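2-dehydropantoate 2-reductase (Geobacter metallireducens, PDB 3HN2) probably catalyses the NADPH-dependent reduction of 2-dehydropantoate (ketopantoate) to (R)-pantoate, the second step on the route from 3-methyl-2-oxobutanoate to pantoate in pantothenate biosynthesis. Local coordinates at residues A6-G11 with D71-G76; V28-R33 with P56-Y61; N104-E109 with A182-L187; T176-R181 with L233-A238. All blocks are in the same frame, centred on the assembly; numbering follows the deposited sequence.

Contact 1: residues A6-G11 with D71-G76; sequences AIVGAG and DLVLVG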
loop_
_atom_site.group_PDB
_atom_site.type_symbol
_atom_site.label_atom_id
_atom_site.label_comp_id
_atom_site.label_asym_id
_atom_site.label_seq_id
_atom_site.Cartn_x
_atom_site.Cartn_y
_atom_site.Cartn_z
ATOM N N ALA A 6 20.666 -23.584 -2.677
ATOM C CA ALA A 6 21.801 -22.660 -2.724
ATOM C C ALA A 6 21.316 -21.244 -2.999
ATOM O O ALA A 6 20.482 -21.036 -3.882
ATOM C CB ALA A 6 22.800 -23.080 -3.792
ATOM N N ILE A 7 21.852 -20.276 -2.256
ATOM C CA ILE A 7 21.505 -18.864 -2.455
ATOM C C ILE A 7 22.621 -18.126 -3.174
ATOM O O ILE A 7 23.729 -17.992 -2.651
ATOM C CB ILE A 7 21.205 -18.128 -1.113
ATOM C CG1 ILE A 7 20.169 -18.886 -0.265
ATOM C CG2 ILE A 7 20.795 -16.677 -1.372
ATOM C CD1 ILE A 7 18.806 -19.056 -0.927
ATOM N N VAL A 8 22.321 -17.639 -4.373
ATOM C CA VAL A 8 23.296 -16.911 -5.184
ATOM C C VAL A 8 22.841 -15.460 -5.370
ATOM O O VAL A 8 22.000 -15.144 -6.211
ATOM C CB VAL A 8 23.558 -17.634 -6.529
ATOM C CG1 VAL A 8 24.439 -16.800 -7.443
ATOM C CG2 VAL A 8 24.206 -18.993 -6.266
ATOM N N GLY A 9 23.398 -14.583 -4.549
ATOM C CA GLY A 9 22.985 -13.188 -4.516
ATOM C C GLY A 9 23.497 -12.552 -3.247
ATOM O O GLY A 9 24.401 -11.709 -3.289
ATOM N N ALA A 10 22.923 -12.985 -2.122
ATOM C CA ALA A 10 23.243 -12.474 -0.782
ATOM C C ALA A 10 22.942 -10.981 -0.629
ATOM O O ALA A 10 23.629 -10.261 0.105
ATOM C CB ALA A 10 24.693 -12.807 -0.380
ATOM N N GLY A 11 21.904 -10.531 -1.326
ATOM C CA GLY A 11 21.441 -9.159 -1.224
ATOM C C GLY A 11 20.354 -9.054 -0.179
ATOM O O GLY A 11 20.240 -9.907 0.701
ATOM N N ASP A 71 19.642 -29.143 -5.432
ATOM C CA ASP A 71 18.317 -29.410 -5.996
ATOM C C ASP A 71 17.721 -28.136 -6.587
ATOM O O ASP A 71 17.102 -28.156 -7.652
ATOM C CB ASP A 71 17.368 -29.973 -4.932
ATOM C CG ASP A 71 17.693 -31.407 -4.552
ATOM O OD1 ASP A 71 18.037 -32.213 -5.447
ATOM O OD2 ASP A 71 17.589 -31.730 -3.349
ATOM N N LEU A 72 17.921 -27.031 -5.875
ATOM C CA LEU A 72 17.397 -25.735 -6.261
ATOM C C LEU A 72 18.440 -24.656 -6.018
ATOM O O LEU A 72 19.075 -24.629 -4.961
ATOM C CB LEU A 72 16.128 -25.422 -5.458
ATOM C CG LEU A 72 15.491 -24.033 -5.583
ATOM C CD1 LEU A 72 14.881 -23.827 -6.961
ATOM C CD2 LEU A 72 14.444 -23.838 -4.511
ATOM N N VAL A 73 18.630 -23.775 -6.997
ATOM C CA VAL A 73 19.416 -22.569 -6.754
ATOM C C VAL A 73 18.580 -21.297 -6.931
ATOM O O VAL A 73 18.088 -21.003 -8.022
ATOM C CB VAL A 73 20.780 -22.549 -7.530
ATOM C CG1 VAL A 73 20.647 -23.123 -8.920
ATOM C CG2 VAL A 73 21.381 -21.139 -7.566
ATOM N N LEU A 74 18.387 -20.585 -5.824
ATOM C CA LEU A 74 17.760 -19.263 -5.824
ATOM C C LEU A 74 18.769 -18.221 -6.244
ATOM O O LEU A 74 19.720 -17.951 -5.513
ATOM C CB LEU A 74 17.284 -18.898 -4.424
ATOM C CG LEU A 74 15.803 -18.753 -4.114
ATOM C CD1 LEU A 74 15.189 -20.116 -3.885
ATOM C CD2 LEU A 74 15.665 -17.888 -2.874
ATOM N N VAL A 75 18.566 -17.642 -7.423
ATOM C CA VAL A 75 19.385 -16.530 -7.875
ATOM C C VAL A 75 18.754 -15.206 -7.397
ATOM O O VAL A 75 17.619 -14.877 -7.752
ATOM C CB VAL A 75 19.565 -16.545 -9.404
ATOM C CG1 VAL A 75 20.566 -15.494 -9.834
ATOM C CG2 VAL A 75 20.031 -17.924 -9.876
ATOM N N GLY A 76 19.491 -14.480 -6.558
ATOM C CA GLY A 76 19.080 -13.165 -6.079
ATOM C C GLY A 76 20.102 -12.098 -6.425
ATOM O O GLY A 76 20.136 -11.035 -5.795
#
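Strands 6-8 and 72-75 run parallel side by side, their short axes 4.8 Å apart at closest and turned 23° against each other, with A6 paired to V73, I7 to L74 and V8 to V75. This is the centre of a Rossmann-type sheet: strand 5-8 is the first strand of the nucleotide-binding fold, and the G9-A10-G11 turn after it fits the start of a GxGxxG dinucleotide-binding loop. Four backbone bonds alternate between the strands. A6 N donates to L72 O and L74 N to A6 O; V8 N then meets L74 O at 2.9 Å and almost straight, 176° at the hydrogen. In the first three the donor sits nearly along the C=O axis.

On the sheet face carrying I7 and L74, the two side chains lie alongside one another and point the same way. I7 has CG1 beside its backbone N, and the turn at its second torsion brings CD1 to L74 CB at 3.8 Å and close to L74 CD2. V28 and F30 of the next strand pack on the same I7 side chain. A6, V8, V73 and V75 occupy the other face, where V8 and V73 cross obliquely and touch through their CG2 methyls, 3.8 Å apart; Y85 and I89 of helix 85-89 cover V75. Where the strands end, G9 passes close to its neighbour, G9 CA lying 3.6 Å from G76 C. The last bond, G76 N to V8 O at 2.6 Å, arrives from above the carbonyl plane, 35° out of it.

Contact 2: residues V28-R33 with P56-Y61; sequences VHFLLR and PHVKGY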
loop_
_atom_site.group_PDB
_atom_site.type_symbol
_atom_site.label_atom_id
_atom_site.label_comp_id
_atom_site.label_asym_id
_atom_site.label_seq_id
_atom_site.Cartn_x
_atom_site.Cartn_y
_atom_site.Cartn_z
ATOM N N VAL A 28 19.887 -25.069 3.429
ATOM C CA VAL A 28 20.218 -23.835 2.724
ATOM C C VAL A 28 21.718 -23.558 2.791
ATOM O O VAL A 28 22.328 -23.631 3.859
ATOM C CB VAL A 28 19.382 -22.639 3.273
ATOM C CG1 VAL A 28 19.736 -21.348 2.575
ATOM C CG2 VAL A 28 17.901 -22.907 3.086
ATOM N N HIS A 29 22.298 -23.255 1.632
ATOM C CA HIS A 29 23.725 -22.994 1.492
ATOM C C HIS A 29 23.916 -21.619 0.873
ATOM O O HIS A 29 23.639 -21.423 -0.305
ATOM C CB HIS A 29 24.376 -24.060 0.603
ATOM C CG HIS A 29 24.124 -25.463 1.058
ATOM N ND1 HIS A 29 22.979 -26.157 0.734
ATOM C CD2 HIS A 29 24.869 -26.300 1.817
ATOM C CE1 HIS A 29 23.027 -27.362 1.275
ATOM N NE2 HIS A 29 24.165 -27.474 1.938
ATOM N N PHE A 30 24.379 -20.666 1.672
ATOM C CA PHE A 30 24.581 -19.304 1.197
ATOM C C PHE A 30 25.940 -19.122 0.516
ATOM O O PHE A 30 26.971 -19.555 1.039
ATOM C CB PHE A 30 24.468 -18.316 2.357
ATOM C CG PHE A 30 23.074 -18.128 2.878
ATOM C CD1 PHE A 30 22.253 -17.137 2.357
ATOM C CD2 PHE A 30 22.589 -18.923 3.910
ATOM C CE1 PHE A 30 20.965 -16.948 2.850
ATOM C CE2 PHE A 30 21.306 -18.737 4.413
ATOM C CZ PHE A 30 20.493 -17.751 3.880
ATOM N N LEU A 31 25.935 -18.477 -0.649
ATOM C CA LEU A 31 27.172 -18.038 -1.286
ATOM C C LEU A 31 27.440 -16.571 -0.947
ATOM O O LEU A 31 26.895 -15.664 -1.578
ATOM C CB LEU A 31 27.132 -18.261 -2.807
ATOM C CG LEU A 31 28.432 -18.071 -3.609
ATOM C CD1 LEU A 31 29.563 -18.944 -3.079
ATOM C CD2 LEU A 31 28.215 -18.332 -5.097
ATOM N N LEU A 32 28.272 -16.356 0.070
ATOM C CA LEU A 32 28.648 -15.014 0.506
ATOM C C LEU A 32 29.917 -14.535 -0.189
ATOM O O LEU A 32 30.758 -15.341 -0.597
ATOM C CB LEU A 32 28.854 -14.964 2.023
ATOM C CG LEU A 32 27.720 -15.172 3.041
ATOM C CD1 LEU A 32 26.356 -14.631 2.590
ATOM C CD2 LEU A 32 27.622 -16.627 3.454
ATOM N N ARG A 33 30.051 -13.217 -0.302
ATOM C CA ARG A 33 31.204 -12.600 -0.942
ATOM C C ARG A 33 31.766 -11.502 -0.043
ATOM O O ARG A 33 32.794 -11.690 0.607
ATOM C CB ARG A 33 30.808 -12.034 -2.312
ATOM C CG ARG A 33 31.974 -11.632 -3.203
ATOM C CD ARG A 33 31.526 -10.611 -4.228
ATOM N NE ARG A 33 32.648 -10.025 -4.958
ATOM C CZ ARG A 33 32.702 -9.890 -6.281
ATOM N NH1 ARG A 33 33.766 -9.342 -6.849
ATOM N NH2 ARG A 33 31.691 -10.292 -7.041
ATOM N N PRO A 56 21.837 -18.438 14.538
ATOM C CA PRO A 56 23.135 -18.491 15.215
ATOM C C PRO A 56 24.218 -19.052 14.298
ATOM O O PRO A 56 25.343 -18.547 14.277
ATOM C CB PRO A 56 22.886 -19.446 16.392
ATOM C CG PRO A 56 21.398 -19.558 16.513
ATOM C CD PRO A 56 20.873 -19.380 15.134
ATOM N N HIS A 57 23.854 -20.083 13.541
ATOM C CA HIS A 57 24.738 -20.707 12.575
ATOM C C HIS A 57 24.143 -20.593 11.171
ATOM O O HIS A 57 22.942 -20.795 10.973
ATOM C CB HIS A 57 24.979 -22.175 12.954
ATOM C CG HIS A 57 25.555 -23.002 11.847
ATOM N ND1 HIS A 57 24.888 -24.076 11.297
ATOM C CD2 HIS A 57 26.726 -22.903 11.175
ATOM C CE1 HIS A 57 25.628 -24.607 10.341
ATOM N NE2 HIS A 57 26.747 -23.913 10.244
ATOM N N VAL A 58 24.996 -20.250 10.210
ATOM C CA VAL A 58 24.619 -20.196 8.800
ATOM C C VAL A 58 25.651 -20.965 7.966
ATOM O O VAL A 58 26.861 -20.745 8.103
ATOM C CB VAL A 58 24.456 -18.723 8.316
ATOM C CG1 VAL A 58 24.650 -18.590 6.816
ATOM C CG2 VAL A 58 23.095 -18.175 8.725
ATOM N N LYS A 59 25.167 -21.891 7.137
ATOM C CA LYS A 59 26.016 -22.613 6.190
ATOM C C LYS A 59 26.484 -21.685 5.077
ATOM O O LYS A 59 25.785 -21.493 4.080
ATOM C CB LYS A 59 25.268 -23.799 5.580
ATOM C CG LYS A 59 25.467 -25.120 6.287
ATOM C CD LYS A 59 24.895 -26.245 5.448
ATOM C CE LYS A 59 25.152 -27.599 6.075
ATOM N NZ LYS A 59 24.698 -28.700 5.181
ATOM N N GLY A 60 27.669 -21.111 5.257
ATOM C CA GLY A 60 28.229 -20.167 4.298
ATOM C C GLY A 60 29.425 -20.698 3.535
ATOM O O GLY A 60 30.159 -21.559 4.023
ATOM N N TYR A 61 29.606 -20.188 2.321
ATOM C CA TYR A 61 30.702 -20.595 1.446
ATOM C C TYR A 61 31.208 -19.381 0.672
ATOM O O TYR A 61 30.529 -18.351 0.608
ATOM C CB TYR A 61 30.239 -21.674 0.461
ATOM C CG TYR A 61 29.829 -22.997 1.083
ATOM C CD1 TYR A 61 28.520 -23.212 1.528
ATOM C CD2 TYR A 61 30.738 -24.044 1.192
ATOM C CE1 TYR A 61 28.139 -24.425 2.094
ATOM C CE2 TYR A 61 30.364 -25.265 1.750
ATOM C CZ TYR A 61 29.065 -25.446 2.198
ATOM O OH TYR A 61 28.695 -26.648 2.748
#
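K59 leaves its backbone toward strand 28-31 and runs along H29 as an extended chain. Its CB sits 3.4 Å from V28 O. Further out, K59 CD packs 3.6 Å from H29 CD2, the two side chains lying alongside and pointing the same way, and K59 NZ ends 3.5 Å from H29 NE2. The ammonium group has its salt bridge with D27, just before the strand, while H29 ND1 is bonded to I5 O on the strand beyond, so each polar group has its own partner outside the two segments. Y61 also lies alongside H29 and brings CE1 to the imidazole edge, in its plane, 3.8 Å from the same H29 CD2. Helix 64-67 places I67 against both rings.

In the backbone, F30 N donates to K59 O at 2.9 Å, Y61 N to F30 O, and L32 N to Y61 O at 3.1 Å, each donor nearly along the C=O axis. F30 and V58 cross at about a right angle, with V58 CG1 3.6 Å from F30 CD2. L32 CD2 rests on G60 CA at 3.7 Å, on a strand position that carries no side chain. The short strand 60-61 is thus added in parallel beside 28-31 and forms the outermost strand of this chain's sheet on that side, as in a Rossmann-type nucleotide-binding domain.

Contact 3: residues N104-E109 with A182-L187; sequences NGLGNE and ARWEKL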
loop_
_atom_site.group_PDB
_atom_site.type_symbol
_atom_site.label_atom_id
_atom_site.label_comp_id
_atom_site.label_asym_id
_atom_site.label_seq_id
_atom_site.Cartn_x
_atom_site.Cartn_y
_atom_site.Cartn_z
ATOM N N ASN A 104 15.335 -8.569 -10.749
ATOM C CA ASN A 104 14.455 -7.580 -11.364
ATOM C C ASN A 104 14.616 -7.434 -12.873
ATOM O O ASN A 104 15.688 -7.674 -13.423
ATOM C CB ASN A 104 14.648 -6.220 -10.686
ATOM C CG ASN A 104 14.208 -6.226 -9.236
ATOM O OD1 ASN A 104 13.571 -7.174 -8.768
ATOM N ND2 ASN A 104 14.543 -5.162 -8.517
ATOM N N GLY A 105 13.532 -7.033 -13.528
ATOM C CA GLY A 105 13.551 -6.740 -14.949
ATOM C C GLY A 105 13.361 -7.978 -15.787
ATOM O O GLY A 105 12.760 -8.952 -15.344
ATOM N N LEU A 106 13.895 -7.936 -17.001
ATOM C CA LEU A 106 13.707 -9.005 -17.957
ATOM C C LEU A 106 15.007 -9.693 -18.342
ATOM O O LEU A 106 16.084 -9.339 -17.856
ATOM C CB LEU A 106 13.074 -8.451 -19.222
ATOM C CG LEU A 106 11.660 -7.902 -19.210
ATOM C CD1 LEU A 106 11.323 -7.492 -20.636
ATOM C CD2 LEU A 106 10.631 -8.888 -18.690
ATOM N N GLY A 107 14.888 -10.690 -19.216
ATOM C CA GLY A 107 16.043 -11.342 -19.811
ATOM C C GLY A 107 16.700 -12.391 -18.940
ATOM O O GLY A 107 17.421 -13.248 -19.451
ATOM N N ASN A 108 16.451 -12.314 -17.634
ATOM C CA ASN A 108 17.076 -13.178 -16.640
ATOM C C ASN A 108 16.704 -14.636 -16.841
ATOM O O ASN A 108 17.581 -15.510 -16.857
ATOM C CB ASN A 108 16.702 -12.725 -15.226
ATOM C CG ASN A 108 17.041 -11.260 -14.968
ATOM O OD1 ASN A 108 18.060 -10.750 -15.436
ATOM N ND2 ASN A 108 16.183 -10.582 -14.218
ATOM N N GLU A 109 15.409 -14.887 -17.029
ATOM C CA GLU A 109 14.913 -16.234 -17.293
ATOM C C GLU A 109 15.549 -16.833 -18.543
ATOM O O GLU A 109 15.961 -17.987 -18.539
ATOM C CB GLU A 109 13.390 -16.248 -17.430
ATOM C CG GLU A 109 12.635 -16.210 -16.110
ATOM C CD GLU A 109 12.323 -14.780 -15.612
ATOM O OE1 GLU A 109 12.589 -13.780 -16.319
ATOM O OE2 GLU A 109 11.793 -14.660 -14.495
ATOM N N ALA A 182 3.321 -11.494 -15.813
ATOM C CA ALA A 182 3.619 -11.091 -14.441
ATOM C C ALA A 182 4.894 -10.249 -14.283
ATOM O O ALA A 182 4.936 -9.345 -13.441
ATOM C CB ALA A 182 3.681 -12.322 -13.553
ATOM N N ARG A 183 5.921 -10.561 -15.080
ATOM C CA ARG A 183 7.157 -9.770 -15.156
ATOM C C ARG A 183 6.837 -8.363 -15.653
ATOM O O ARG A 183 7.270 -7.366 -15.061
ATOM C CB ARG A 183 8.174 -10.434 -16.102
ATOM C CG ARG A 183 8.841 -11.703 -15.557
ATOM C CD ARG A 183 10.217 -11.416 -14.956
ATOM N NE ARG A 183 10.465 -12.265 -13.793
ATOM C CZ ARG A 183 11.390 -12.031 -12.865
ATOM N NH1 ARG A 183 11.525 -12.871 -11.846
ATOM N NH2 ARG A 183 12.176 -10.966 -12.948
ATOM N N TRP A 184 6.058 -8.297 -16.733
ATOM C CA TRP A 184 5.608 -7.037 -17.306
ATOM C C TRP A 184 4.665 -6.278 -16.376
ATOM O O TRP A 184 4.650 -5.047 -16.373
ATOM C CB TRP A 184 4.923 -7.285 -18.647
ATOM C CG TRP A 184 5.875 -7.387 -19.793
ATOM C CD1 TRP A 184 6.304 -8.533 -20.404
ATOM C CD2 TRP A 184 6.520 -6.302 -20.473
ATOM N NE1 TRP A 184 7.174 -8.227 -21.424
ATOM C CE2 TRP A 184 7.330 -6.867 -21.485
ATOM C CE3 TRP A 184 6.504 -4.911 -20.317
ATOM C CZ2 TRP A 184 8.109 -6.086 -22.346
ATOM C CZ3 TRP A 184 7.278 -4.132 -21.178
ATOM C CH2 TRP A 184 8.068 -4.725 -22.179
ATOM N N GLU A 185 3.884 -7.022 -15.596
ATOM C CA GLU A 185 2.995 -6.450 -14.594
ATOM C C GLU A 185 3.787 -5.686 -13.537
ATOM O O GLU A 185 3.379 -4.605 -13.122
ATOM C CB GLU A 185 2.147 -7.543 -13.934
ATOM C CG GLU A 185 1.087 -8.191 -14.833
ATOM C CD GLU A 185 0.163 -9.140 -14.072
ATOM O OE1 GLU A 185 0.616 -9.780 -13.094
ATOM O OE2 GLU A 185 -1.022 -9.250 -14.453
ATOM N N LYS A 186 4.927 -6.243 -13.123
ATOM C CA LYS A 186 5.790 -5.598 -12.132
ATOM C C LYS A 186 6.594 -4.453 -12.737
ATOM O O LYS A 186 6.979 -3.523 -12.028
ATOM C CB LYS A 186 6.736 -6.602 -11.474
ATOM C CG LYS A 186 7.106 -6.208 -10.052
ATOM C CD LYS A 186 8.488 -6.687 -9.660
ATOM C CE LYS A 186 8.926 -6.033 -8.360
ATOM N NZ LYS A 186 10.222 -6.569 -7.860
ATOM N N LEU A 187 6.845 -4.534 -14.045
ATOM C CA LEU A 187 7.513 -3.466 -14.797
ATOM C C LEU A 187 6.670 -2.197 -14.861
ATOM O O LEU A 187 7.213 -1.097 -14.934
ATOM C CB LEU A 187 7.874 -3.941 -16.215
ATOM C CG LEU A 187 9.332 -4.247 -16.597
ATOM C CD1 LEU A 187 10.282 -4.393 -15.399
ATOM C CD2 LEU A 187 9.428 -5.480 -17.520
#
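R183 and E109 reach toward each other tip to tip, but not plane to plane: the carboxylate is turned 69° from the guanidinium, and E109 OE2 lies over one of its faces, 2.8 Å from R183 NE in a salt bridge. Bends at chi2 and chi3 of R183 bring the group round so that its edge faces segment 104-109. There NH2 donates to G105 O at 3.2 Å, with the oxygen in the guanidinium plane and the nitrogen in the carbonyl plane; the same NH2 also bonds to Q103 O. This buried cation is therefore held at both face and edge, and E109 probably balances its charge.

The pairing joins the two domains of the ketopantoate reductase fold, setting the loop leading into helix 108-115 of the Rossmann-type domain against the long helix 179-200 of the C-terminal helical domain. L106 and R183 pass alongside each other pointing opposite ways, and L106 crosses W184 at about a right angle, its CD1 3.9 Å from W184 CZ2. L106 CG meets L187 CD2 at 3.7 Å, and that methyl also lies over one face of the indole, toward its rim. N108 ND2 donates to N104 O from well above the carbonyl plane, at 3.1 Å, while N108 OD1 is bonded to N82 ND2.

Contact 4: residues T176-R181 with L233-A238; sequences TDDLKR and LATFIA
Polar contacts centre on R181, which projects from the first turn of helix 179-200 onto the loop 233-238. Its CG is anti to the backbone N (chi1 179°), and the chain stays extended until a bend at chi3 turns the guanidinium across the loop. NH1 meets two successive backbone carbonyls: T235 O at 3.1 Å, with a straight enough approach of 160° at the hydrogen, and F236 O at 3.0 Å in a weak, more bent bond. Both oxygens lie at the guanidinium edge, in its plane, although NH1 stands well above the carbonyl plane of T235. On another side of the group, R181 NE forms a salt bridge with E185 one turn further along the helix.

A second polar link comes from D178, the N-cap residue of that helix. With CG anti to its backbone N (chi1 -151°), its OD2 receives a weak bond from A234 N at 3.3 Å, and A234 CB sits against the same oxygen.

Apolar packing fills in around the arginine stem. I237 CG1 lies over one guanidinium face, offset toward the rim, and touches R181 CG at 3.8 Å. L233 CG rests on R181 CB at 3.9 Å, while the L233 and K180 side chains cross obliquely, L233 CD1 3.8 Å from K180 CD.

The contact joins the start of one helix of the C-terminal domain to the loop linking helices 211-229 and 241-249. The hydrogen bonds use backbone atoms of the loop, so they depend on its path, while L233 and I237 supply apolar packing; E185 probably offsets the charge of R181.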
loop_
_atom_site.group_PDB
_atom_site.type_symbol
_atom_site.label_atom_id
_atom_site.label_comp_id
_atom_site.label_asym_id
_atom_site.label_seq_id
_atom_site.Cartn_x
_atom_site.Cartn_y
_atom_site.Cartn_z
ATOM N N THR A 176 1.269 -18.721 -11.307
ATOM C CA THR A 176 0.619 -18.288 -12.540
ATOM C C THR A 176 1.047 -19.145 -13.743
ATOM O O THR A 176 2.057 -19.845 -13.679
ATOM C CB THR A 176 0.851 -16.772 -12.794
ATOM O OG1 THR A 176 -0.071 -16.295 -13.785
ATOM C CG2 THR A 176 2.289 -16.485 -13.231
ATOM N N ASP A 177 0.258 -19.099 -14.815
ATOM C CA ASP A 177 0.576 -19.794 -16.071
ATOM C C ASP A 177 1.252 -18.842 -17.053
ATOM O O ASP A 177 1.848 -19.266 -18.051
ATOM C CB ASP A 177 -0.689 -20.370 -16.716
ATOM C CG ASP A 177 -1.342 -21.454 -15.880
ATOM O OD1 ASP A 177 -0.801 -21.810 -14.812
ATOM O OD2 ASP A 177 -2.409 -21.954 -16.298
ATOM N N ASP A 178 1.144 -17.548 -16.759
ATOM C CA ASP A 178 1.723 -16.514 -17.599
ATOM C C ASP A 178 2.769 -15.744 -16.802
ATOM O O ASP A 178 2.500 -14.661 -16.259
ATOM C CB ASP A 178 0.625 -15.594 -18.129
ATOM C CG ASP A 178 0.969 -14.977 -19.470
ATOM O OD1 ASP A 178 2.130 -15.123 -19.932
ATOM O OD2 ASP A 178 0.066 -14.333 -20.056
ATOM N N LEU A 179 3.956 -16.345 -16.717
ATOM C CA LEU A 179 5.126 -15.745 -16.079
ATOM C C LEU A 179 5.523 -14.448 -16.782
ATOM O O LEU A 179 5.795 -13.429 -16.134
ATOM C CB LEU A 179 6.296 -16.734 -16.115
ATOM C CG LEU A 179 7.702 -16.235 -15.770
ATOM C CD1 LEU A 179 7.775 -15.824 -14.312
ATOM C CD2 LEU A 179 8.740 -17.307 -16.080
ATOM N N LYS A 180 5.538 -14.512 -18.113
ATOM C CA LYS A 180 5.899 -13.396 -18.965
ATOM C C LYS A 180 5.056 -12.157 -18.644
ATOM O O LYS A 180 5.600 -11.063 -18.513
ATOM C CB LYS A 180 5.743 -13.799 -20.432
ATOM C CG LYS A 180 6.631 -13.044 -21.412
ATOM C CD LYS A 180 6.160 -13.282 -22.845
ATOM C CE LYS A 180 7.220 -12.914 -23.869
ATOM N NZ LYS A 180 8.192 -14.022 -24.084
ATOM N N ARG A 181 3.743 -12.347 -18.498
ATOM C CA ARG A 181 2.821 -11.255 -18.175
ATOM C C ARG A 181 3.138 -10.643 -16.816
ATOM O O ARG A 181 3.259 -9.440 -16.708
ATOM C CB ARG A 181 1.362 -11.717 -18.230
ATOM C CG ARG A 181 0.352 -10.618 -17.879
ATOM C CD ARG A 181 -1.062 -11.159 -17.799
ATOM N NE ARG A 181 -1.827 -10.429 -16.797
ATOM C CZ ARG A 181 -2.872 -9.649 -17.055
ATOM N NH1 ARG A 181 -3.322 -9.511 -18.295
ATOM N NH2 ARG A 181 -3.480 -9.020 -16.062
ATOM N N LEU A 233 1.569 -12.154 -25.192
ATOM C CA LEU A 233 1.002 -12.539 -23.910
ATOM C C LEU A 233 -0.289 -13.312 -24.127
ATOM O O LEU A 233 -1.049 -13.008 -25.051
ATOM C CB LEU A 233 0.739 -11.301 -23.051
ATOM C CG LEU A 233 1.777 -10.844 -22.016
ATOM C CD1 LEU A 233 3.226 -10.963 -22.500
ATOM C CD2 LEU A 233 1.471 -9.415 -21.557
ATOM N N ALA A 234 -0.522 -14.312 -23.276
ATOM C CA ALA A 234 -1.728 -15.139 -23.331
ATOM C C ALA A 234 -2.989 -14.323 -23.029
ATOM O O ALA A 234 -4.036 -14.537 -23.643
ATOM C CB ALA A 234 -1.607 -16.316 -22.374
ATOM N N THR A 235 -2.875 -13.387 -22.090
ATOM C CA THR A 235 -3.983 -12.504 -21.729
ATOM C C THR A 235 -3.523 -11.039 -21.627
ATOM O O THR A 235 -2.508 -10.736 -20.993
ATOM C CB THR A 235 -4.732 -12.993 -20.448
ATOM O OG1 THR A 235 -5.619 -11.973 -19.981
ATOM C CG2 THR A 235 -3.758 -13.371 -19.331
ATOM N N PHE A 236 -4.277 -10.149 -22.270
ATOM C CA PHE A 236 -3.925 -8.728 -22.384
ATOM C C PHE A 236 -3.992 -7.976 -21.064
ATOM O O PHE A 236 -4.973 -8.090 -20.328
ATOM C CB PHE A 236 -4.833 -8.033 -23.405
ATOM C CG PHE A 236 -4.281 -8.019 -24.802
ATOM C CD1 PHE A 236 -3.995 -6.812 -25.432
ATOM C CD2 PHE A 236 -4.046 -9.206 -25.491
ATOM C CE1 PHE A 236 -3.482 -6.786 -26.727
ATOM C CE2 PHE A 236 -3.529 -9.191 -26.785
ATOM C CZ PHE A 236 -3.247 -7.978 -27.403
ATOM N N ILE A 237 -2.935 -7.226 -20.761
ATOM C CA ILE A 237 -2.945 -6.305 -19.623
ATOM C C ILE A 237 -3.758 -5.095 -20.027
ATOM O O ILE A 237 -3.433 -4.406 -21.001
ATOM C CB ILE A 237 -1.523 -5.864 -19.192
ATOM C CG1 ILE A 237 -0.629 -7.087 -18.942
ATOM C CG2 ILE A 237 -1.591 -4.976 -17.952
ATOM C CD1 ILE A 237 0.830 -6.761 -18.742
ATOM N N ALA A 238 -4.842 -4.870 -19.301
ATOM C CA ALA A 238 -5.694 -3.716 -19.537
ATOM C C ALA A 238 -5.058 -2.529 -18.863
ATOM O O ALA A 238 -4.356 -2.699 -17.868
ATOM C CB ALA A 238 -7.074 -3.965 -18.954
#

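How the contacts relate
Contacts 1 and 2 belong to the parallel part of one mixed sheet, their centres 11 Å apart, and meet where strands 5-8 and 28-31 are neighbours: I7 N pairs with H29 O and I7 O with L31 N. Along the chain, contact 2 falls between the two halves of contact 1; across the sheet the order is 60-61, 28-31, 5-8, 72-75. Contacts 3 and 4, centres 12 Å apart, share helix 179-200, and their segments alternate in sequence. Contact 3, about 18 Å centre to centre from contact 1, bridges the nucleotide-binding and C-terminal domains; contact 4 lies about 36 Å from contact 2. The start of helix 179-200 thus takes part both in the domain junction and in a surface contact with the 233-238 loop.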